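Local atomic coordinates of ABC transporter, solute-binding protein (Staphylococcus aureus, PDB entry 6LKK), a protein that binds glucose 6-phosphate in the cleft of a periplasmic-binding-protein fold and acts as the sensor that feeds a two-component signalling system. Residues V5-Q10 with V54-V59; H33-V38 with N135-G140; I129-P134 with N162-L167; V177-Y182 with K198-S203. All coordinates share one frame; numbering follows the deposited sequence.

Interaction 1 of 4, residues V5-Q10 with V54-V59. With G6P (6-O-phosphono-alpha-D-glucopyranose), chain B.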
loop_
_atom_site.group_PDB
_atom_site.type_symbol
_atom_site.label_atom_id
_atom_site.label_comp_id
_atom_site.label_asym_id
_atom_site.label_seq_id
_atom_site.Cartn_x
_atom_site.Cartn_y
_atom_site.Cartn_z
ATOM N N VAL A 5 -6.980 14.537 -6.347
ATOM C CA VAL A 5 -6.740 13.421 -5.441
ATOM C C VAL A 5 -5.236 13.192 -5.361
ATOM O O VAL A 5 -4.566 13.082 -6.393
ATOM C CB VAL A 5 -7.462 12.148 -5.925
ATOM C CG1 VAL A 5 -7.142 10.954 -5.026
ATOM C CG2 VAL A 5 -8.968 12.378 -6.000
ATOM N N TYR A 6 -4.707 13.130 -4.140
ATOM C CA TYR A 6 -3.348 12.649 -3.914
ATOM C C TYR A 6 -3.400 11.138 -3.739
ATOM O O TYR A 6 -4.230 10.631 -2.980
ATOM C CB TYR A 6 -2.721 13.267 -2.663
ATOM C CG TYR A 6 -2.714 14.777 -2.577
ATOM C CD1 TYR A 6 -3.818 15.469 -2.097
ATOM C CD2 TYR A 6 -1.585 15.506 -2.926
ATOM C CE1 TYR A 6 -3.806 16.851 -1.994
ATOM C CE2 TYR A 6 -1.565 16.888 -2.828
ATOM C CZ TYR A 6 -2.679 17.552 -2.361
ATOM O OH TYR A 6 -2.663 18.924 -2.259
ATOM N N SER A 7 -2.517 10.416 -4.430
ATOM C CA SER A 7 -2.520 8.970 -4.237
ATOM C C SER A 7 -1.192 8.318 -4.597
ATOM O O SER A 7 -0.641 8.580 -5.674
ATOM C CB SER A 7 -3.627 8.323 -5.067
ATOM O OG SER A 7 -3.636 6.922 -4.857
ATOM N N PRO A 8 -0.652 7.450 -3.733
ATOM C CA PRO A 8 0.499 6.629 -4.135
ATOM C C PRO A 8 0.134 5.435 -4.999
ATOM O O PRO A 8 1.044 4.735 -5.467
ATOM C CB PRO A 8 1.079 6.170 -2.790
ATOM C CG PRO A 8 -0.107 6.109 -1.897
ATOM C CD PRO A 8 -0.978 7.264 -2.308
ATOM N N TYR A 9 -1.153 5.165 -5.213
ATOM C CA TYR A 9 -1.545 4.063 -6.078
ATOM C C TYR A 9 -1.044 4.295 -7.496
ATOM O O TYR A 9 -0.862 5.432 -7.938
ATOM C CB TYR A 9 -3.065 3.898 -6.121
ATOM C CG TYR A 9 -3.696 3.343 -4.866
ATOM C CD1 TYR A 9 -3.334 2.098 -4.375
ATOM C CD2 TYR A 9 -4.688 4.047 -4.200
ATOM C CE1 TYR A 9 -3.920 1.585 -3.232
ATOM C CE2 TYR A 9 -5.280 3.541 -3.062
ATOM C CZ TYR A 9 -4.896 2.313 -2.582
ATOM O OH TYR A 9 -5.485 1.807 -1.449
ATOM N N GLN A 10 -0.845 3.199 -8.218
ATOM C CA GLN A 10 -0.574 3.282 -9.643
ATOM C C GLN A 10 -1.855 3.613 -10.398
ATOM O O GLN A 10 -2.961 3.272 -9.974
ATOM C CB GLN A 10 0.020 1.969 -10.154
ATOM C CG GLN A 10 1.399 1.675 -9.590
ATOM C CD GLN A 10 2.429 2.713 -9.995
ATOM O OE1 GLN A 10 2.820 2.796 -11.158
ATOM N NE2 GLN A 10 2.866 3.517 -9.034
ATOM N N VAL A 54 -8.639 15.199 -1.631
ATOM C CA VAL A 54 -8.724 13.851 -1.079
ATOM C C VAL A 54 -7.367 13.178 -1.205
ATOM O O VAL A 54 -6.665 13.344 -2.207
ATOM C CB VAL A 54 -9.815 13.017 -1.785
ATOM C CG1 VAL A 54 -9.817 11.579 -1.278
ATOM C CG2 VAL A 54 -11.183 13.648 -1.574
ATOM N N PHE A 55 -6.999 12.420 -0.177
ATOM C CA PHE A 55 -5.815 11.570 -0.188
ATOM C C PHE A 55 -6.294 10.131 -0.073
ATOM O O PHE A 55 -7.023 9.797 0.863
ATOM C CB PHE A 55 -4.877 11.925 0.968
ATOM C CG PHE A 55 -3.463 11.456 0.777
ATOM C CD1 PHE A 55 -3.161 10.106 0.714
ATOM C CD2 PHE A 55 -2.429 12.371 0.686
ATOM C CE1 PHE A 55 -1.856 9.681 0.544
ATOM C CE2 PHE A 55 -1.125 11.951 0.520
ATOM C CZ PHE A 55 -0.838 10.605 0.450
ATOM N N MET A 56 -5.905 9.284 -1.026
ATOM C CA MET A 56 -6.315 7.884 -1.004
ATOM C C MET A 56 -5.109 6.993 -1.257
ATOM O O MET A 56 -4.325 7.239 -2.180
ATOM C CB MET A 56 -7.420 7.599 -2.031
ATOM C CG MET A 56 -6.991 7.661 -3.485
ATOM S SD MET A 56 -8.381 7.387 -4.609
ATOM C CE MET A 56 -8.704 5.640 -4.379
ATOM N N GLY A 57 -4.966 5.963 -0.436
ATOM C CA GLY A 57 -3.842 5.059 -0.518
ATOM C C GLY A 57 -2.823 5.320 0.577
ATOM O O GLY A 57 -2.771 6.392 1.186
ATOM N N GLY A 58 -1.999 4.314 0.829
ATOM C CA GLY A 58 -1.076 4.356 1.938
ATOM C C GLY A 58 -1.756 4.011 3.252
ATOM O O GLY A 58 -2.979 4.036 3.387
ATOM N N VAL A 59 -0.931 3.677 4.240
ATOM C CA VAL A 59 -1.424 3.324 5.566
ATOM C C VAL A 59 -1.622 4.614 6.351
ATOM O O VAL A 59 -0.909 4.892 7.321
ATOM C CB VAL A 59 -0.471 2.344 6.279
ATOM C CG1 VAL A 59 -0.518 0.991 5.587
ATOM C CG2 VAL A 59 0.963 2.867 6.305
HETATM C C1 G6P B . 1.597 0.487 -0.149
HETATM C C2 G6P B . 0.070 0.683 0.020
HETATM C C3 G6P B . -0.620 1.228 -1.175
HETATM C C4 G6P B . 0.217 2.206 -1.872
HETATM C C5 G6P B . 1.425 1.492 -2.470
HETATM C C6 G6P B . 2.379 2.481 -3.060
HETATM O O1 G6P B . 1.957 -0.810 0.224
HETATM O O2 G6P B . -0.549 -0.565 0.373
HETATM O O3 G6P B . -1.879 1.897 -0.732
HETATM O O4 G6P B . -0.525 2.829 -2.949
HETATM O O5 G6P B . 2.177 0.701 -1.477
HETATM O O6 G6P B . 2.778 3.383 -2.053
HETATM P P G6P B . 4.422 3.692 -1.812
HETATM O O1P G6P B . 4.540 4.783 -0.763
HETATM O O2P G6P B . 5.068 4.162 -3.131
HETATM O O3P G6P B . 5.092 2.458 -1.330
#
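Tyr6 and Phe55 meet at about a right angle on one face of a parallel strand pair: Phe55 CD2 rests on Tyr6 CB at 3.5 Å, and the Tyr6 carbonyl oxygen lies over one face of the phenyl ring, toward its rim. On the face of Val5 and Val54, Val5 CG1, anti to the backbone N (chi1 176°), crosses obliquely onto Met56 CG (3.6 Å). The backbones are joined from Tyr6 N to Val54 O (2.8 Å) and, almost straight, from Met56 N to Tyr6 O (2.9 Å). Ser7 OG, also anti to its N, then donates to Met56 O (2.8 Å) from above the carbonyl plane and accepts from Tyr9 N, an ST turn. This turn sets Pro8 and Tyr9 beside the sugar, with Tyr9 CE2 close on Gly57 CA (3.3 Å) and Tyr9 CD1 by G6P O4 (3.2 Å). Gly58 N gives O3 of the ligand a nearly straight bond (2.9 Å, 173°), while Tyr9 OH is held by Asp216. The strand 2-7 also pairs with 28-33 and the strand 54-56 with 213-221; helix 36-45 packs on Tyr6 and Phe55, and helix 11-25 on Ser7, Tyr9 and Met56.

Interaction 2 of 4, residues H33-V38 with N135-G140. With G6P (6-O-phosphono-alpha-D-glucopyranose), chain B.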
loop_
_atom_site.group_PDB
_atom_site.type_symbol
_atom_site.label_atom_id
_atom_site.label_comp_id
_atom_site.label_asym_id
_atom_site.label_seq_id
_atom_site.Cartn_x
_atom_site.Cartn_y
_atom_site.Cartn_z
ATOM N N HIS A 33 0.359 11.811 -8.242
ATOM C CA HIS A 33 1.018 10.560 -7.898
ATOM C C HIS A 33 2.358 10.821 -7.221
ATOM O O HIS A 33 2.997 11.853 -7.442
ATOM C CB HIS A 33 1.242 9.698 -9.144
ATOM C CG HIS A 33 -0.009 9.105 -9.712
ATOM N ND1 HIS A 33 -0.646 8.024 -9.141
ATOM C CD2 HIS A 33 -0.729 9.427 -10.812
ATOM C CE1 HIS A 33 -1.710 7.712 -9.859
ATOM N NE2 HIS A 33 -1.782 8.547 -10.880
ATOM N N GLY A 34 2.780 9.867 -6.400
ATOM C CA GLY A 34 4.071 9.941 -5.744
ATOM C C GLY A 34 4.141 8.948 -4.608
ATOM O O GLY A 34 3.150 8.314 -4.238
ATOM N N SER A 35 5.347 8.808 -4.062
ATOM C CA SER A 35 5.519 7.998 -2.865
ATOM C C SER A 35 4.678 8.576 -1.733
ATOM O O SER A 35 4.473 9.789 -1.646
ATOM C CB SER A 35 6.992 7.947 -2.461
ATOM O OG SER A 35 7.778 7.379 -3.491
ATOM N N THR A 36 4.181 7.693 -0.861
ATOM C CA THR A 36 3.223 8.107 0.163
ATOM C C THR A 36 3.742 9.293 0.967
ATOM O O THR A 36 3.071 10.323 1.087
ATOM C CB THR A 36 2.901 6.940 1.103
ATOM O OG1 THR A 36 2.323 5.853 0.366
ATOM C CG2 THR A 36 1.917 7.377 2.182
ATOM N N GLN A 37 4.939 9.159 1.542
ATOM C CA GLN A 37 5.438 10.204 2.428
ATOM C C GLN A 37 5.872 11.443 1.657
ATOM O O GLN A 37 5.828 12.552 2.200
ATOM C CB GLN A 37 6.587 9.666 3.275
ATOM C CG GLN A 37 6.154 8.624 4.295
ATOM C CD GLN A 37 5.106 9.154 5.251
ATOM O OE1 GLN A 37 5.220 10.271 5.757
ATOM N NE2 GLN A 37 4.070 8.361 5.492
ATOM N N VAL A 38 6.295 11.283 0.403
ATOM C CA VAL A 38 6.604 12.446 -0.423
ATOM C C VAL A 38 5.341 13.253 -0.688
ATOM O O VAL A 38 5.337 14.486 -0.586
ATOM C CB VAL A 38 7.283 12.009 -1.733
ATOM C CG1 VAL A 38 7.541 13.212 -2.633
ATOM C CG2 VAL A 38 8.584 11.281 -1.437
ATOM N N ASN A 135 11.978 5.463 4.272
ATOM C CA ASN A 135 11.739 6.809 4.773
ATOM C C ASN A 135 10.699 7.562 3.959
ATOM O O ASN A 135 10.126 8.534 4.466
ATOM C CB ASN A 135 13.048 7.603 4.783
ATOM C CG ASN A 135 14.111 6.967 5.656
ATOM O OD1 ASN A 135 14.045 7.034 6.882
ATOM N ND2 ASN A 135 15.102 6.347 5.025
ATOM N N THR A 136 10.439 7.142 2.720
ATOM C CA THR A 136 9.546 7.869 1.833
ATOM C C THR A 136 8.354 7.063 1.342
ATOM O O THR A 136 7.415 7.663 0.804
ATOM C CB THR A 136 10.312 8.385 0.605
ATOM O OG1 THR A 136 10.949 7.290 -0.063
ATOM C CG2 THR A 136 11.353 9.416 1.015
ATOM N N THR A 137 8.351 5.741 1.501
ATOM C CA THR A 137 7.324 4.892 0.914
ATOM C C THR A 137 6.587 4.110 1.992
ATOM O O THR A 137 7.155 3.763 3.033
ATOM C CB THR A 137 7.923 3.899 -0.099
ATOM O OG1 THR A 137 8.766 2.961 0.579
ATOM C CG2 THR A 137 8.725 4.625 -1.170
ATOM N N THR A 138 5.307 3.832 1.729
ATOM C CA THR A 138 4.570 2.905 2.578
ATOM C C THR A 138 5.161 1.506 2.490
ATOM O O THR A 138 5.336 0.827 3.509
ATOM C CB THR A 138 3.093 2.873 2.174
ATOM O OG1 THR A 138 2.459 4.101 2.538
ATOM C CG2 THR A 138 2.352 1.712 2.854
ATOM N N THR A 139 5.475 1.060 1.274
ATOM C CA THR A 139 5.851 -0.334 1.065
ATOM C C THR A 139 7.171 -0.660 1.751
ATOM O O THR A 139 7.277 -1.667 2.458
ATOM C CB THR A 139 5.924 -0.628 -0.432
ATOM O OG1 THR A 139 4.661 -0.319 -1.033
ATOM C CG2 THR A 139 6.243 -2.093 -0.680
ATOM N N GLY A 140 8.193 0.173 1.549
ATOM C CA GLY A 140 9.461 -0.062 2.220
ATOM C C GLY A 140 9.330 -0.016 3.730
ATOM O O GLY A 140 9.860 -0.875 4.439
HETATM C C1 G6P B . 1.597 0.487 -0.149
HETATM C C2 G6P B . 0.070 0.683 0.020
HETATM C C3 G6P B . -0.620 1.228 -1.175
HETATM C C4 G6P B . 0.217 2.206 -1.872
HETATM C C5 G6P B . 1.425 1.492 -2.470
HETATM C C6 G6P B . 2.379 2.481 -3.060
HETATM O O1 G6P B . 1.957 -0.810 0.224
HETATM O O2 G6P B . -0.549 -0.565 0.373
HETATM O O3 G6P B . -1.879 1.897 -0.732
HETATM O O4 G6P B . -0.525 2.829 -2.949
HETATM O O5 G6P B . 2.177 0.701 -1.477
HETATM O O6 G6P B . 2.778 3.383 -2.053
HETATM P P G6P B . 4.422 3.692 -1.812
HETATM O O1P G6P B . 4.540 4.783 -0.763
HETATM O O2P G6P B . 5.068 4.162 -3.131
HETATM O O3P G6P B . 5.092 2.458 -1.330
HETATM O O HOH W 1 10.404 7.718 -2.753
HETATM O O HOH W 2 3.438 5.706 4.650
#
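Ser35, the N-cap residue of helix 36-45, turns CB onto Thr136 O (3.3 Å), and its OG lies near Thr137 CG2. A water joins Ser35 OG to Thr136 OG1, bridging the two loops. Next, Thr36 grips the phosphate twice: its backbone N and its OG1, placed beside that N by chi1 -61°, both donate to O1P, the hydroxyl at 2.7 Å. Thr138 N gives O1P a third bond (2.8 Å). The side chains of Thr36 and Thr138 cross obliquely, bringing their OG1 atoms within hydrogen-bonding distance (2.8 Å), though the Thr138 proton has an alternative acceptor. Gln37 N donates to Thr136 O (3.0 Å), coming from well above the carbonyl plane; its side chain starts toward 135-140, bends at chi2, and sends NE2 to a water shared with Thr138 OG1 and to Thr63 O. Val38 CG2 closes the row alongside Thr136 CB at 3.9 Å. Across from these residues, Thr139 N and OG1 (2.8 Å) both donate to O3P, and the sugar O1 donates to Thr139 OG1, while Thr137 OG1 caps its helix by accepting from Gly140 N and is hydrogen-bonded to Asn133 O. Two helix N-termini thus converge on one phosphate, and their dipoles would probably stabilise its charge. Thr170 of helix 170-178 touches Thr137 and Thr139, Pro8 packs on Thr36, and helix 286-293 borders Gln37 and Asn135.

Interaction 3 of 4, residues I129-P134 with N162-L167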
loop_
_atom_site.group_PDB
_atom_site.type_symbol
_atom_site.label_atom_id
_atom_site.label_comp_id
_atom_site.label_asym_id
_atom_site.label_seq_id
_atom_site.Cartn_x
_atom_site.Cartn_y
_atom_site.Cartn_z
ATOM N N ILE A 129 18.717 -8.411 -4.546
ATOM C CA ILE A 129 17.384 -8.202 -3.994
ATOM C C ILE A 129 17.161 -6.702 -3.882
ATOM O O ILE A 129 18.095 -5.956 -3.571
ATOM C CB ILE A 129 17.235 -8.872 -2.611
ATOM C CG1 ILE A 129 17.723 -10.321 -2.657
ATOM C CG2 ILE A 129 15.792 -8.785 -2.125
ATOM C CD1 ILE A 129 17.004 -11.181 -3.672
ATOM N N ALA A 130 15.927 -6.260 -4.124
ATOM C CA ALA A 130 15.604 -4.840 -4.117
ATOM C C ALA A 130 14.446 -4.543 -3.173
ATOM O O ALA A 130 13.580 -5.387 -2.933
ATOM C CB ALA A 130 15.252 -4.342 -5.522
ATOM N N TYR A 131 14.447 -3.322 -2.642
ATOM C CA TYR A 131 13.340 -2.801 -1.853
ATOM C C TYR A 131 13.333 -1.288 -2.002
ATOM O O TYR A 131 14.284 -0.696 -2.515
ATOM C CB TYR A 131 13.443 -3.215 -0.380
ATOM C CG TYR A 131 14.582 -2.565 0.377
ATOM C CD1 TYR A 131 15.898 -2.945 0.150
ATOM C CD2 TYR A 131 14.338 -1.583 1.326
ATOM C CE1 TYR A 131 16.940 -2.356 0.844
ATOM C CE2 TYR A 131 15.372 -0.991 2.024
ATOM C CZ TYR A 131 16.670 -1.380 1.780
ATOM O OH TYR A 131 17.696 -0.785 2.481
ATOM N N SER A 132 12.249 -0.660 -1.554
ATOM C CA SER A 132 12.098 0.781 -1.699
ATOM C C SER A 132 12.339 1.503 -0.375
ATOM O O SER A 132 12.192 0.942 0.712
ATOM C CB SER A 132 10.713 1.135 -2.252
ATOM O OG SER A 132 9.673 0.550 -1.493
ATOM N N ASN A 133 12.716 2.773 -0.498
ATOM C CA ASN A 133 13.123 3.629 0.611
ATOM C C ASN A 133 12.098 3.616 1.740
ATOM O O ASN A 133 10.979 4.112 1.558
ATOM C CB ASN A 133 13.316 5.058 0.108
ATOM C CG ASN A 133 13.958 5.962 1.143
ATOM O OD1 ASN A 133 14.021 5.627 2.324
ATOM N ND2 ASN A 133 14.434 7.120 0.700
ATOM N N PRO A 134 12.436 3.087 2.922
ATOM C CA PRO A 134 11.454 3.081 4.020
ATOM C C PRO A 134 11.153 4.461 4.573
ATOM O O PRO A 134 10.154 4.619 5.284
ATOM C CB PRO A 134 12.110 2.187 5.079
ATOM C CG PRO A 134 13.566 2.268 4.800
ATOM C CD PRO A 134 13.708 2.455 3.315
ATOM N N ASN A 162 21.748 -4.743 4.472
ATOM C CA ASN A 162 23.102 -4.980 3.985
ATOM C C ASN A 162 23.150 -6.041 2.895
ATOM O O ASN A 162 24.190 -6.197 2.247
ATOM C CB ASN A 162 24.013 -5.393 5.143
ATOM C CG ASN A 162 24.250 -4.263 6.130
ATOM O OD1 ASN A 162 24.299 -3.094 5.750
ATOM N ND2 ASN A 162 24.396 -4.610 7.404
ATOM N N HIS A 163 22.053 -6.766 2.682
ATOM C CA HIS A 163 21.969 -7.807 1.670
ATOM C C HIS A 163 21.281 -7.336 0.396
ATOM O O HIS A 163 21.341 -8.038 -0.618
ATOM C CB HIS A 163 21.205 -9.010 2.241
ATOM C CG HIS A 163 21.599 -10.327 1.648
ATOM N ND1 HIS A 163 22.769 -10.974 1.983
ATOM C CD2 HIS A 163 20.968 -11.128 0.757
ATOM C CE1 HIS A 163 22.844 -12.113 1.318
ATOM N NE2 HIS A 163 21.764 -12.229 0.566
ATOM N N ALA A 164 20.647 -6.164 0.418
ATOM C CA ALA A 164 19.717 -5.755 -0.622
ATOM C C ALA A 164 20.048 -4.353 -1.115
ATOM O O ALA A 164 20.817 -3.610 -0.499
ATOM C CB ALA A 164 18.273 -5.803 -0.107
ATOM N N MET A 165 19.434 -3.999 -2.241
ATOM C CA MET A 165 19.631 -2.715 -2.899
ATOM C C MET A 165 18.380 -1.872 -2.696
ATOM O O MET A 165 17.281 -2.287 -3.081
ATOM C CB MET A 165 19.909 -2.909 -4.389
ATOM C CG MET A 165 20.966 -3.957 -4.689
ATOM S SD MET A 165 22.587 -3.504 -4.050
ATOM C CE MET A 165 23.215 -2.522 -5.410
ATOM N N GLN A 166 18.545 -0.699 -2.095
ATOM C CA GLN A 166 17.427 0.202 -1.859
ATOM C C GLN A 166 17.191 1.059 -3.096
ATOM O O GLN A 166 18.134 1.629 -3.655
ATOM C CB GLN A 166 17.686 1.093 -0.646
ATOM C CG GLN A 166 16.503 1.975 -0.284
ATOM C CD GLN A 166 16.792 2.905 0.874
ATOM O OE1 GLN A 166 16.765 4.125 0.723
ATOM N NE2 GLN A 166 17.063 2.333 2.038
ATOM N N LEU A 167 15.932 1.142 -3.514
ATOM C CA LEU A 167 15.514 1.975 -4.630
ATOM C C LEU A 167 14.597 3.078 -4.122
ATOM O O LEU A 167 13.961 2.953 -3.073
ATOM C CB LEU A 167 14.790 1.146 -5.697
ATOM C CG LEU A 167 15.489 -0.141 -6.139
ATOM C CD1 LEU A 167 14.628 -0.896 -7.140
ATOM C CD2 LEU A 167 16.852 0.166 -6.731
HETATM O O HOH W 3 20.236 -1.235 1.684
#
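Strands 129-132 and 165-167 run parallel, their axes 4.5 Å apart at closest and 35° apart in direction, stitched by four backbone bonds: Met165 N to Ile129 O, Tyr131 N to Met165 O, Leu167 N to Tyr131 O (2.7 Å), and, past the strand end, Asn133 N to Leu167 O. The central side-chain pair is Tyr131 and Gln166. Tyr131 takes the crowded first torsion, CG between the backbone N and the carbonyl carbon (chi1 69°), which lays its ring along the neighbouring strand; Gln166 CA sits over one face, a CH-pi contact 4.1 Å from the ring centroid. The Gln166 chain, extended with CG anti to the backbone N, crosses the ring obliquely and returns its NE2 to Tyr131 OH at 3.2 Å, in the amide plane. A water held at the ring edge also bonds Tyr131 OH (2.7 Å) and donates to Ala164 O. The other end of that amide, OE1, packs on Asn133 CG (3.4 Å), the two amide planes only 25° apart, while Asn133 OD1 is hydrogen-bonded to Asn135 N; NE2 also touches Pro134 CD. Ala164 CB packs on Tyr131 CD1 (3.7 Å). On the face of Ala130, Ser132 and Leu167, Leu167 CD1 reaches Ala130 CB at 3.9 Å. Phe160 meets the Tyr131 ring edge-to-face, and Ser132 OG bonds Thr170 OG1, a ligand-binding hydroxyl, as a second-shell partner. Two adjacent parallel strands linked through helices 138-151 and 154-161 form a beta-alpha-beta crossover, the building unit of the alpha/beta lobes of periplasmic-binding-protein folds.

Interaction 4 of 4, residues V177-Y182 with K198-S203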
loop_
_atom_site.group_PDB
_atom_site.type_symbol
_atom_site.label_atom_id
_atom_site.label_comp_id
_atom_site.label_asym_id
_atom_site.label_seq_id
_atom_site.Cartn_x
_atom_site.Cartn_y
_atom_site.Cartn_z
ATOM N N VAL A 177 12.466 -6.267 -10.944
ATOM C CA VAL A 177 12.361 -7.710 -10.741
ATOM C C VAL A 177 11.721 -8.360 -11.959
ATOM O O VAL A 177 12.228 -9.354 -12.493
ATOM C CB VAL A 177 11.569 -8.023 -9.457
ATOM C CG1 VAL A 177 11.285 -9.516 -9.352
ATOM C CG2 VAL A 177 12.337 -7.563 -8.232
ATOM N N ALA A 178 10.596 -7.807 -12.418
ATOM C CA ALA A 178 9.887 -8.388 -13.554
ATOM C C ALA A 178 10.761 -8.414 -14.801
ATOM O O ALA A 178 10.686 -9.354 -15.598
ATOM C CB ALA A 178 8.600 -7.609 -13.822
ATOM N N LYS A 179 11.591 -7.389 -14.989
ATOM C CA LYS A 179 12.438 -7.282 -16.168
ATOM C C LYS A 179 13.784 -7.980 -16.007
ATOM O O LYS A 179 14.613 -7.915 -16.922
ATOM C CB LYS A 179 12.655 -5.808 -16.520
ATOM C CG LYS A 179 11.411 -5.132 -17.071
ATOM C CD LYS A 179 11.665 -3.678 -17.416
ATOM C CE LYS A 179 10.426 -3.027 -18.002
ATOM N NZ LYS A 179 10.667 -1.606 -18.366
ATOM N N GLY A 180 14.024 -8.638 -14.878
ATOM C CA GLY A 180 15.198 -9.469 -14.719
ATOM C C GLY A 180 16.436 -8.769 -14.215
ATOM O O GLY A 180 17.530 -9.333 -14.326
ATOM N N LYS A 181 16.308 -7.560 -13.669
ATOM C CA LYS A 181 17.470 -6.885 -13.102
ATOM C C LYS A 181 17.764 -7.367 -11.689
ATOM O O LYS A 181 18.912 -7.288 -11.239
ATOM C CB LYS A 181 17.258 -5.370 -13.113
ATOM C CG LYS A 181 18.465 -4.584 -12.624
ATOM C CD LYS A 181 18.219 -3.087 -12.676
ATOM C CE LYS A 181 19.453 -2.319 -12.240
ATOM N NZ LYS A 181 19.216 -0.851 -12.198
ATOM N N TYR A 182 16.750 -7.863 -10.981
ATOM C CA TYR A 182 16.919 -8.415 -9.648
ATOM C C TYR A 182 16.227 -9.766 -9.570
ATOM O O TYR A 182 15.237 -10.016 -10.262
ATOM C CB TYR A 182 16.349 -7.485 -8.567
ATOM C CG TYR A 182 17.031 -6.141 -8.487
ATOM C CD1 TYR A 182 18.281 -6.007 -7.895
ATOM C CD2 TYR A 182 16.423 -5.005 -8.997
ATOM C CE1 TYR A 182 18.905 -4.777 -7.819
ATOM C CE2 TYR A 182 17.042 -3.771 -8.927
ATOM C CZ TYR A 182 18.281 -3.663 -8.337
ATOM O OH TYR A 182 18.899 -2.436 -8.265
ATOM N N LYS A 198 0.635 -9.119 -16.919
ATOM C CA LYS A 198 1.208 -8.734 -18.204
ATOM C C LYS A 198 2.142 -9.801 -18.764
ATOM O O LYS A 198 2.789 -9.564 -19.789
ATOM C CB LYS A 198 1.955 -7.403 -18.078
ATOM C CG LYS A 198 1.050 -6.187 -17.888
ATOM C CD LYS A 198 1.834 -4.875 -17.939
ATOM C CE LYS A 198 2.789 -4.728 -16.761
ATOM N NZ LYS A 198 3.554 -3.447 -16.795
ATOM N N GLY A 199 2.227 -10.961 -18.118
ATOM C CA GLY A 199 3.006 -12.067 -18.631
ATOM C C GLY A 199 4.449 -12.108 -18.188
ATOM O O GLY A 199 5.195 -12.977 -18.658
ATOM N N TYR A 200 4.868 -11.217 -17.297
ATOM C CA TYR A 200 6.252 -11.214 -16.867
ATOM C C TYR A 200 6.511 -12.394 -15.931
ATOM O O TYR A 200 5.595 -12.870 -15.253
ATOM C CB TYR A 200 6.596 -9.900 -16.176
ATOM C CG TYR A 200 6.658 -8.741 -17.139
ATOM C CD1 TYR A 200 5.501 -8.086 -17.538
ATOM C CD2 TYR A 200 7.872 -8.314 -17.665
ATOM C CE1 TYR A 200 5.551 -7.031 -18.426
ATOM C CE2 TYR A 200 7.928 -7.257 -18.554
ATOM C CZ TYR A 200 6.765 -6.621 -18.930
ATOM O OH TYR A 200 6.809 -5.568 -19.816
ATOM N N PRO A 201 7.749 -12.902 -15.894
ATOM C CA PRO A 201 8.089 -14.065 -15.047
ATOM C C PRO A 201 8.213 -13.682 -13.575
ATOM O O PRO A 201 9.293 -13.579 -13.000
ATOM C CB PRO A 201 9.422 -14.528 -15.640
ATOM C CG PRO A 201 10.034 -13.281 -16.182
ATOM C CD PRO A 201 8.899 -12.450 -16.699
ATOM N N VAL A 202 7.052 -13.474 -12.953
ATOM C CA VAL A 202 6.941 -12.966 -11.590
ATOM C C VAL A 202 6.178 -13.981 -10.751
ATOM O O VAL A 202 5.071 -14.393 -11.120
ATOM C CB VAL A 202 6.233 -11.597 -11.555
ATOM C CG1 VAL A 202 5.874 -11.196 -10.123
ATOM C CG2 VAL A 202 7.113 -10.530 -12.187
ATOM N N SER A 203 6.768 -14.372 -9.625
ATOM C CA SER A 203 6.099 -15.176 -8.613
ATOM C C SER A 203 5.821 -14.315 -7.388
ATOM O O SER A 203 6.662 -13.508 -6.978
ATOM C CB SER A 203 6.944 -16.388 -8.212
ATOM O OG SER A 203 7.022 -17.330 -9.267
#
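Val177 O is the best-held polar atom, gripped by two donors: Gly180 N, 3.1 Å away within the same turn, and the side-chain ND2 of Asn105. The first of these bonds belongs to a Schellman motif in which Gly180, with positive phi (88°), takes the chain out of helix 170-178. The last helical residue, Ala178, then carries the contact. Its methyl CB packs against two neighbouring side chains of 198-203, Tyr200 CB at 3.8 Å and Val202 CG2 at 3.7 Å, an apolar contact without polar bonds between the segments. Val202 brings CG2 there because that branch stands anti to its carbonyl carbon, beside the backbone N, while CG1 is anti to the N (chi1 169°). Tyr200 likewise has CG beside its backbone N (chi1 -71°); Ala178 O lies at the ring's edge, near its plane, 3.6 Å from Tyr200 CD2, and Pro201 CD touches the same carbonyl oxygen at 3.7 Å. Farther out, Lys179 CG approaches Tyr200 CE2 (4.3 Å) with its aliphatic part, and its ammonium forms a salt bridge with Glu175. Gly199 is the C-prime residue of a second Schellman motif, which ends helix 189-197, and Pro201 centres an inverse gamma turn that leads into strand 202-205. The contact therefore brings together the ends of two helices at the start of a strand: Trp195 of helix 189-197 meets Tyr200 edge-to-face and packs on Ala178 and Lys179, Val202 rests on Ile174 of helix 170-178, and Ser203 pairs with Val104 of strand 92-105.

How the interactions relate
Interactions 1 and 2 share one ligand: the first lies along the sugar, the second mainly grips the phosphate but also bonds sugar O1. Their centres lie 10 Å apart, and they touch where Pro8 CG meets Thr36 OG1 at 3.3 Å. Interaction 3 stands behind interaction 2, centres 14 Å apart, because strand 129-132 leads into helix 138-151; Ser132 OG comes within 3.3 Å of Thr137 OG1, a weak hydrogen bond. Interaction 4, away from the pocket, joins interaction 3 through Tyr182, whose CD2 packs on Ala130 CB at 3.7 Å and whose OH lies by Leu167 CD2. Helix 170-178 connects the two: it follows strand 165-167, starts at ligand-binding Thr170 and ends in interaction 4.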